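Local coordinates for protein acyl-coa oxidase (Arabidopsis thaliana, PDB 1W07) that oxidises long- and medium-chain acyl-CoAs to 2-trans-enoyl-CoAs in peroxisomes with FAD as cofactor, passing the electrons to oxygen to give hydrogen peroxide, at residues B[154-157]-B[158-161]; B[380-383]-B[384-388]; B[424-427]-B[428-431]. The protein carries 1 engineered substitution. One frame throughout, in Å; residues are numbered along the deposited sequence.

Interaction 1: B[154-157]-B[158-161]; sequences TLDP and KTDE. Engineered in segment 154-157: Leu-155 (natural residue Phe).
Asp-156 and Glu-161 pair across a tight reversal of the chain, and most of the bonds that hold it converge on the backbone of Asp-156. Among the main-chain bonds, Asp-156 N gives its hydrogen to Glu-161 O at 2.7 Å, nearly in line with that carbonyl (C=O...N 173°). The return bond, from Glu-161 N to Asp-156 O, is longer at 3.3 Å. Asp-156 O also accepts from Thr-159 N at 3.0 Å, with the donor well above the carbonyl plane, and more weakly from Asp-160 N.

Side chains add to this grip. Thr-159 OG1 sits between its own backbone N and carbonyl carbon (chi1 63°), which turns the hydroxyl back toward Asp-156, to donate to Asp-156 O at 3.2 Å. That carbonyl is thus shared by a hydroxyl and two amides, with a third, weak, amide bond. The Asp-156 carboxylate has two partners: OD1 takes a weak bond from Thr-159 N at 3.3 Å, while OD2 forms a salt bridge with Arg-248. The CB of Asp-160 points away from 154-157, and its OD1 forms a salt bridge with Arg-251.

Carbon-to-oxygen contacts complete the pairing: the CD1 branch of Leu-155, an engineered residue where the natural protein has phenylalanine, lies 3.3 Å from Glu-161 O, and Leu-155 CA makes a CH...O contact with the same oxygen.

Asp-160, with a positive phi (59°), and Glu-161 both face Asp-156. This is a G1 beta bulge, closing the hairpin between strands 152-156 and 161-165 at the surface of the acyl-CoA dehydrogenase middle domain.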
loop_
_atom_site.group_PDB
_atom_site.type_symbol
_atom_site.label_atom_id
_atom_site.label_comp_id
_atom_site.label_asym_id
_atom_site.label_seq_id
_atom_site.Cartn_x
_atom_site.Cartn_y
_atom_site.Cartn_z
ATOM N N THR B 154 -38.968 -8.085 14.407
ATOM C CA THR B 154 -40.419 -7.907 14.464
ATOM C C THR B 154 -40.987 -8.291 15.825
ATOM O O THR B 154 -40.756 -9.397 16.321
ATOM C CB THR B 154 -41.120 -8.754 13.377
ATOM O OG1 THR B 154 -40.387 -8.643 12.150
ATOM C CG2 THR B 154 -42.560 -8.263 13.151
ATOM N N LEU B 155 -41.736 -7.377 16.433
ATOM C CA LEU B 155 -42.315 -7.636 17.747
ATOM C C LEU B 155 -43.450 -8.649 17.697
ATOM O O LEU B 155 -44.215 -8.688 16.736
ATOM C CB LEU B 155 -42.837 -6.339 18.366
ATOM C CG LEU B 155 -43.495 -6.495 19.749
ATOM C CD1 LEU B 155 -42.464 -6.992 20.761
ATOM C CD2 LEU B 155 -44.086 -5.165 20.189
ATOM N N ASP B 156 -43.542 -9.463 18.745
ATOM C CA ASP B 156 -44.586 -10.477 18.872
ATOM C C ASP B 156 -45.347 -10.168 20.167
ATOM O O ASP B 156 -44.973 -10.652 21.237
ATOM C CB ASP B 156 -43.973 -11.880 18.970
ATOM C CG ASP B 156 -45.025 -12.975 18.970
ATOM O OD1 ASP B 156 -46.130 -12.731 19.498
ATOM O OD2 ASP B 156 -44.747 -14.080 18.457
ATOM N N PRO B 157 -46.412 -9.353 20.081
ATOM C CA PRO B 157 -47.235 -8.969 21.238
ATOM C C PRO B 157 -47.712 -10.145 22.083
ATOM O O PRO B 157 -47.672 -10.094 23.311
ATOM C CB PRO B 157 -48.394 -8.217 20.595
ATOM C CG PRO B 157 -47.759 -7.575 19.412
ATOM C CD PRO B 157 -46.914 -8.707 18.857
ATOM N N LYS B 158 -48.164 -11.205 21.425
ATOM C CA LYS B 158 -48.663 -12.379 22.125
ATOM C C LYS B 158 -47.634 -13.063 23.017
ATOM O O LYS B 158 -47.991 -13.861 23.884
ATOM C CB LYS B 158 -49.231 -13.387 21.116
ATOM C CG LYS B 158 -50.422 -12.868 20.313
ATOM C CD LYS B 158 -51.533 -12.343 21.228
ATOM C CE LYS B 158 -52.834 -12.071 20.474
ATOM N NZ LYS B 158 -53.433 -13.332 19.952
ATOM N N THR B 159 -46.359 -12.759 22.812
ATOM C CA THR B 159 -45.311 -13.374 23.619
ATOM C C THR B 159 -44.400 -12.306 24.224
ATOM O O THR B 159 -43.535 -12.603 25.049
ATOM C CB THR B 159 -44.446 -14.341 22.771
ATOM O OG1 THR B 159 -43.777 -13.603 21.740
ATOM C CG2 THR B 159 -45.320 -15.412 22.125
ATOM N N ASP B 160 -44.607 -11.058 23.822
ATOM C CA ASP B 160 -43.797 -9.954 24.315
ATOM C C ASP B 160 -42.318 -10.194 23.988
ATOM O O ASP B 160 -41.433 -10.006 24.832
ATOM C CB ASP B 160 -43.999 -9.786 25.820
ATOM C CG ASP B 160 -43.470 -8.463 26.327
ATOM O OD1 ASP B 160 -43.693 -7.434 25.648
ATOM O OD2 ASP B 160 -42.843 -8.445 27.408
ATOM N N GLU B 161 -42.057 -10.606 22.750
ATOM C CA GLU B 161 -40.693 -10.870 22.301
ATOM C C GLU B 161 -40.418 -10.264 20.929
ATOM O O GLU B 161 -41.333 -9.984 20.160
ATOM C CB GLU B 161 -40.443 -12.379 22.216
ATOM C CG GLU B 161 -40.621 -13.149 23.513
ATOM C CD GLU B 161 -40.265 -14.615 23.358
ATOM O OE1 GLU B 161 -40.941 -15.319 22.577
ATOM O OE2 GLU B 161 -39.301 -15.069 24.014
#

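Interaction 2: B[380-383]-B[384-388]; sequences LKSL and TTTAT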
loop_
_atom_site.group_PDB
_atom_site.type_symbol
_atom_site.label_atom_id
_atom_site.label_comp_id
_atom_site.label_asym_id
_atom_site.label_seq_id
_atom_site.Cartn_x
_atom_site.Cartn_y
_atom_site.Cartn_z
ATOM N N LEU B 380 -11.905 14.570 8.913
ATOM C CA LEU B 380 -10.596 14.342 9.514
ATOM C C LEU B 380 -10.315 12.865 9.628
ATOM O O LEU B 380 -9.183 12.442 9.464
ATOM C CB LEU B 380 -10.512 15.003 10.892
ATOM C CG LEU B 380 -10.470 16.537 10.904
ATOM C CD1 LEU B 380 -10.393 17.055 12.347
ATOM C CD2 LEU B 380 -9.272 16.998 10.079
ATOM N N LYS B 381 -11.349 12.083 9.923
ATOM C CA LYS B 381 -11.201 10.633 10.034
ATOM C C LYS B 381 -10.736 10.126 8.673
ATOM O O LYS B 381 -9.810 9.320 8.584
ATOM C CB LYS B 381 -12.536 9.979 10.440
ATOM C CG LYS B 381 -12.488 8.461 10.609
ATOM C CD LYS B 381 -12.603 7.749 9.273
ATOM C CE LYS B 381 -12.636 6.241 9.433
ATOM N NZ LYS B 381 -12.706 5.559 8.113
ATOM N N SER B 382 -11.366 10.619 7.611
ATOM C CA SER B 382 -11.015 10.235 6.237
ATOM C C SER B 382 -9.619 10.689 5.841
ATOM O O SER B 382 -8.825 9.922 5.296
ATOM C CB SER B 382 -12.010 10.849 5.246
ATOM O OG SER B 382 -11.723 10.431 3.934
ATOM N N LEU B 383 -9.336 11.960 6.097
ATOM C CA LEU B 383 -8.049 12.519 5.735
ATOM C C LEU B 383 -6.866 11.832 6.412
ATOM O O LEU B 383 -5.947 11.377 5.745
ATOM C CB LEU B 383 -8.022 14.019 6.049
ATOM C CG LEU B 383 -6.847 14.792 5.427
ATOM C CD1 LEU B 383 -7.200 15.148 3.990
ATOM C CD2 LEU B 383 -6.565 16.060 6.218
ATOM N N THR B 384 -6.898 11.747 7.737
ATOM C CA THR B 384 -5.809 11.141 8.504
ATOM C C THR B 384 -5.594 9.655 8.250
ATOM O O THR B 384 -4.442 9.199 8.168
ATOM C CB THR B 384 -5.983 11.374 10.022
ATOM O OG1 THR B 384 -7.177 10.724 10.488
ATOM C CG2 THR B 384 -6.101 12.867 10.310
ATOM N N THR B 385 -6.680 8.885 8.128
ATOM C CA THR B 385 -6.532 7.449 7.898
ATOM C C THR B 385 -5.944 7.176 6.538
ATOM O O THR B 385 -5.093 6.306 6.392
ATOM C CB THR B 385 -7.868 6.689 8.027
ATOM O OG1 THR B 385 -8.842 7.262 7.151
ATOM C CG2 THR B 385 -8.368 6.750 9.445
ATOM N N THR B 386 -6.409 7.906 5.530
ATOM C CA THR B 386 -5.906 7.746 4.175
ATOM C C THR B 386 -4.426 8.119 4.174
ATOM O O THR B 386 -3.578 7.353 3.705
ATOM C CB THR B 386 -6.701 8.660 3.199
ATOM O OG1 THR B 386 -8.051 8.184 3.130
ATOM C CG2 THR B 386 -6.067 8.671 1.796
ATOM N N ALA B 387 -4.094 9.286 4.716
ATOM C CA ALA B 387 -2.692 9.723 4.717
ATOM C C ALA B 387 -1.797 8.766 5.490
ATOM O O ALA B 387 -0.664 8.513 5.079
ATOM C CB ALA B 387 -2.568 11.131 5.303
ATOM N N THR B 388 -2.309 8.222 6.594
ATOM C CA THR B 388 -1.528 7.314 7.439
ATOM C C THR B 388 -1.265 5.978 6.764
ATOM O O THR B 388 -0.129 5.489 6.774
ATOM C CB THR B 388 -2.222 7.113 8.807
ATOM O OG1 THR B 388 -2.290 8.381 9.471
ATOM C CG2 THR B 388 -1.448 6.111 9.694
#
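Thr-384 and Thr-385 each hold the hydroxyl between backbone N and carbonyl carbon (chi1 64° and 55°), which aims OG1 back at the carbonyl four residues earlier in helix 370-398. Thr-384 OG1 donates to Leu-380 O at 2.8 Å, and Thr-385 OG1 to Lys-381 O at 2.7 Å. Thr-386 reaches Ser-382 O by the other route: its OG1 lies opposite the carbonyl carbon and beside the backbone N, and still comes to 2.9 Å.

Each of these carbonyls also accepts the usual helical amide, as in Thr-384 N to Leu-380 O at 2.9 Å. At Leu-380 O and Ser-382 O the hydroxyl and the amide arrive from opposite faces of the carbonyl plane. Thr-388 OG1 repeats the pattern one turn on, donating to Thr-384 O at 2.6 Å.

The Thr-384 side chain packs against helices 278-309 and 328-363, while Leu-383 touches helix 516-538. Lys-381 NZ binds the carbonyl oxygens of Ala-420, Tyr-423 and Gly-425 as well as Asn-427 OD1. Because each threonine hydroxyl gives its hydrogen within the helix, the oxygen of Thr-385 can still accept from Asn-427 ND2 in this buried setting.

Interaction 3: B[424-427]-B[428-431]; sequences EGDN and VVLQ. With FAD (flavin-adenine dinucleotide), chain I.
Asp-426 OD1 is gripped by three donors: the ribose hydroxyl O2B of FAD donates to it at 2.7 Å, Val-428 N at 2.9 Å from above the carboxylate plane, and Val-429 N at 3.1 Å along its anti lone pair. With CG anti to the backbone N (chi1 175°), the carboxylate lies between the first amides of the helix and the adenosine ribose. Val-429 CG2 packs on the adenine, 3.6 Å from C5A, and Glu-424 N makes a weak bond to the ribityl O2'.

Asp-426 is the N-cap of helix 427-443, so the residue that caps the helix also holds the cofactor. Its carbonyl then accepts Leu-430 N at 2.9 Å in the first turn, with Leu-430 N nearly in line with the carbonyl. With an alanine here, O2B and the amides of Val-428 and Val-429 would probably lose their shared acceptor, and the helix start and the ribose would be freer to shift.

Farther out, Leu-430 CD1 lies 3.3 Å from the O of Gly-425, the residue after Glu-424, the inferred proton acceptor. Ser-144 OG takes a weak bond from Asp-426 N and is also hydrogen-bonded to FAD, while Arg-333 and Phe-313 of the second subunit pack on Val-428 and Val-429.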
loop_
_atom_site.group_PDB
_atom_site.type_symbol
_atom_site.label_atom_id
_atom_site.label_comp_id
_atom_site.label_asym_id
_atom_site.label_seq_id
_atom_site.Cartn_x
_atom_site.Cartn_y
_atom_site.Cartn_z
ATOM N N GLU B 424 -16.107 2.261 10.272
ATOM C CA GLU B 424 -16.682 3.529 10.710
ATOM C C GLU B 424 -17.032 4.389 9.503
ATOM O O GLU B 424 -17.145 5.609 9.607
ATOM C CB GLU B 424 -15.723 4.287 11.631
ATOM C CG GLU B 424 -16.005 4.061 13.103
ATOM C CD GLU B 424 -17.425 4.440 13.474
ATOM O OE1 GLU B 424 -17.808 5.610 13.251
ATOM O OE2 GLU B 424 -18.162 3.570 13.988
ATOM N N GLY B 425 -17.203 3.743 8.355
ATOM C CA GLY B 425 -17.547 4.467 7.146
ATOM C C GLY B 425 -16.420 4.576 6.136
ATOM O O GLY B 425 -15.295 4.955 6.479
ATOM N N ASP B 426 -16.726 4.230 4.888
ATOM C CA ASP B 426 -15.771 4.298 3.784
ATOM C C ASP B 426 -15.259 5.736 3.655
ATOM O O ASP B 426 -16.040 6.689 3.658
ATOM C CB ASP B 426 -16.454 3.858 2.486
ATOM C CG ASP B 426 -15.565 4.024 1.272
ATOM O OD1 ASP B 426 -15.606 5.110 0.660
ATOM O OD2 ASP B 426 -14.824 3.072 0.933
ATOM N N ASN B 427 -13.941 5.873 3.537
ATOM C CA ASN B 427 -13.294 7.173 3.443
ATOM C C ASN B 427 -13.819 8.116 2.370
ATOM O O ASN B 427 -13.894 9.319 2.599
ATOM C CB ASN B 427 -11.775 7.000 3.311
ATOM C CG ASN B 427 -11.111 6.821 4.659
ATOM O OD1 ASN B 427 -11.788 6.884 5.691
ATOM N ND2 ASN B 427 -9.804 6.611 4.672
ATOM N N VAL B 428 -14.193 7.581 1.212
ATOM C CA VAL B 428 -14.711 8.414 0.142
ATOM C C VAL B 428 -16.142 8.822 0.465
ATOM O O VAL B 428 -16.545 9.970 0.228
ATOM C CB VAL B 428 -14.663 7.673 -1.199
ATOM C CG1 VAL B 428 -15.392 8.462 -2.266
ATOM C CG2 VAL B 428 -13.216 7.451 -1.599
ATOM N N VAL B 429 -16.916 7.888 1.010
ATOM C CA VAL B 429 -18.284 8.187 1.383
ATOM C C VAL B 429 -18.296 9.293 2.441
ATOM O O VAL B 429 -19.107 10.214 2.369
ATOM C CB VAL B 429 -18.995 6.936 1.949
ATOM C CG1 VAL B 429 -20.363 7.322 2.473
ATOM C CG2 VAL B 429 -19.130 5.875 0.864
ATOM N N LEU B 430 -17.395 9.211 3.422
ATOM C CA LEU B 430 -17.336 10.221 4.478
ATOM C C LEU B 430 -17.020 11.620 3.950
ATOM O O LEU B 430 -17.588 12.605 4.419
ATOM C CB LEU B 430 -16.300 9.829 5.548
ATOM C CG LEU B 430 -16.710 8.651 6.427
ATOM C CD1 LEU B 430 -15.539 8.168 7.288
ATOM C CD2 LEU B 430 -17.884 9.080 7.290
ATOM N N GLN B 431 -16.116 11.702 2.976
ATOM C CA GLN B 431 -15.741 12.985 2.402
ATOM C C GLN B 431 -16.890 13.583 1.593
ATOM O O GLN B 431 -16.979 14.802 1.433
ATOM C CB GLN B 431 -14.491 12.846 1.526
ATOM C CG GLN B 431 -13.174 12.671 2.313
ATOM C CD GLN B 431 -12.783 13.902 3.132
ATOM O OE1 GLN B 431 -13.561 14.848 3.273
ATOM N NE2 GLN B 431 -11.570 13.888 3.682
HETATM P PA FAD I . -18.856 0.196 0.463
HETATM O O1A FAD I . -19.457 1.285 1.264
HETATM O O2A FAD I . -19.765 -0.778 -0.179
HETATM O O5B FAD I . -17.898 0.857 -0.647
HETATM C C5B FAD I . -17.255 0.056 -1.640
HETATM C C4B FAD I . -16.725 0.945 -2.769
HETATM O O4B FAD I . -17.843 1.683 -3.297
HETATM C C3B FAD I . -15.729 1.979 -2.236
HETATM O O3B FAD I . -14.842 2.378 -3.284
HETATM C C2B FAD I . -16.648 3.133 -1.840
HETATM O O2B FAD I . -15.951 4.377 -1.941
HETATM C C1B FAD I . -17.672 3.074 -2.977
HETATM N N9A FAD I . -18.956 3.693 -2.572
HETATM C C8A FAD I . -19.878 3.148 -1.778
HETATM N N7A FAD I . -20.898 3.994 -1.630
HETATM C C5A FAD I . -20.623 5.090 -2.329
HETATM C C6A FAD I . -21.302 6.280 -2.558
HETATM N N6A FAD I . -22.453 6.546 -1.950
HETATM N N1A FAD I . -20.719 7.229 -3.407
HETATM C C2A FAD I . -19.476 6.969 -3.993
HETATM N N3A FAD I . -18.856 5.830 -3.741
HETATM C C4A FAD I . -19.389 4.896 -2.936
HETATM N N1 FAD I . -18.790 -3.753 11.192
HETATM C C2 FAD I . -19.517 -3.944 12.374
HETATM O O2 FAD I . -20.734 -3.774 12.380
HETATM N N3 FAD I . -18.842 -4.341 13.537
HETATM C C4 FAD I . -17.457 -4.550 13.513
HETATM O O4 FAD I . -16.871 -4.867 14.550
HETATM C C4X FAD I . -16.747 -4.381 12.328
HETATM N N5 FAD I . -15.374 -4.662 12.267
HETATM C C5X FAD I . -14.655 -4.513 11.078
HETATM C C6 FAD I . -13.323 -4.907 11.013
HETATM C C7 FAD I . -12.640 -4.866 9.804
HETATM C C7M FAD I . -11.181 -5.322 9.769
HETATM C C8 FAD I . -13.292 -4.422 8.648
HETATM C C8M FAD I . -12.564 -4.366 7.303
HETATM C C9 FAD I . -14.620 -4.020 8.722
HETATM C C9A FAD I . -15.313 -4.059 9.928
HETATM N N10 FAD I . -16.672 -3.725 10.002
HETATM C C10 FAD I . -17.405 -3.975 11.174
HETATM C "C1'" FAD I . -17.398 -3.211 8.815
HETATM C "C2'" FAD I . -17.052 -1.736 8.588
HETATM O "O2'" FAD I . -17.306 -0.987 9.778
HETATM C "C3'" FAD I . -17.792 -1.086 7.415
HETATM O "O3'" FAD I . -19.203 -1.196 7.618
HETATM C "C4'" FAD I . -17.439 -1.722 6.068
HETATM O "O4'" FAD I . -16.071 -2.137 6.028
HETATM C "C5'" FAD I . -17.703 -0.709 4.954
HETATM O "O5'" FAD I . -17.218 -1.203 3.706
HETATM P P FAD I . -18.233 -1.619 2.534
HETATM O O1P FAD I . -17.899 -3.007 2.148
HETATM O O2P FAD I . -19.614 -1.312 2.967
HETATM O O3P FAD I . -17.796 -0.612 1.361
#

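In the fold
Interactions 2 and 3 form one buried unit, their centres about 10 Å apart, whereas interaction 1 stands alone at the surface, its centre about 37 Å from that of interaction 3 and about 44 Å from that of interaction 2. Helix 370-398 is tied to the start of helix 427-443 by a probable hydrogen bond between Ser-382 OG and Asn-427 O, 2.8 Å. Interaction 2 is thus probably second-shell to the flavin site: the Lys-381 side chain lies about 4 Å from that of Glu-424 and about 8 Å from FAD. Interaction 1 belongs to the middle domain, far from the flavin-binding contact.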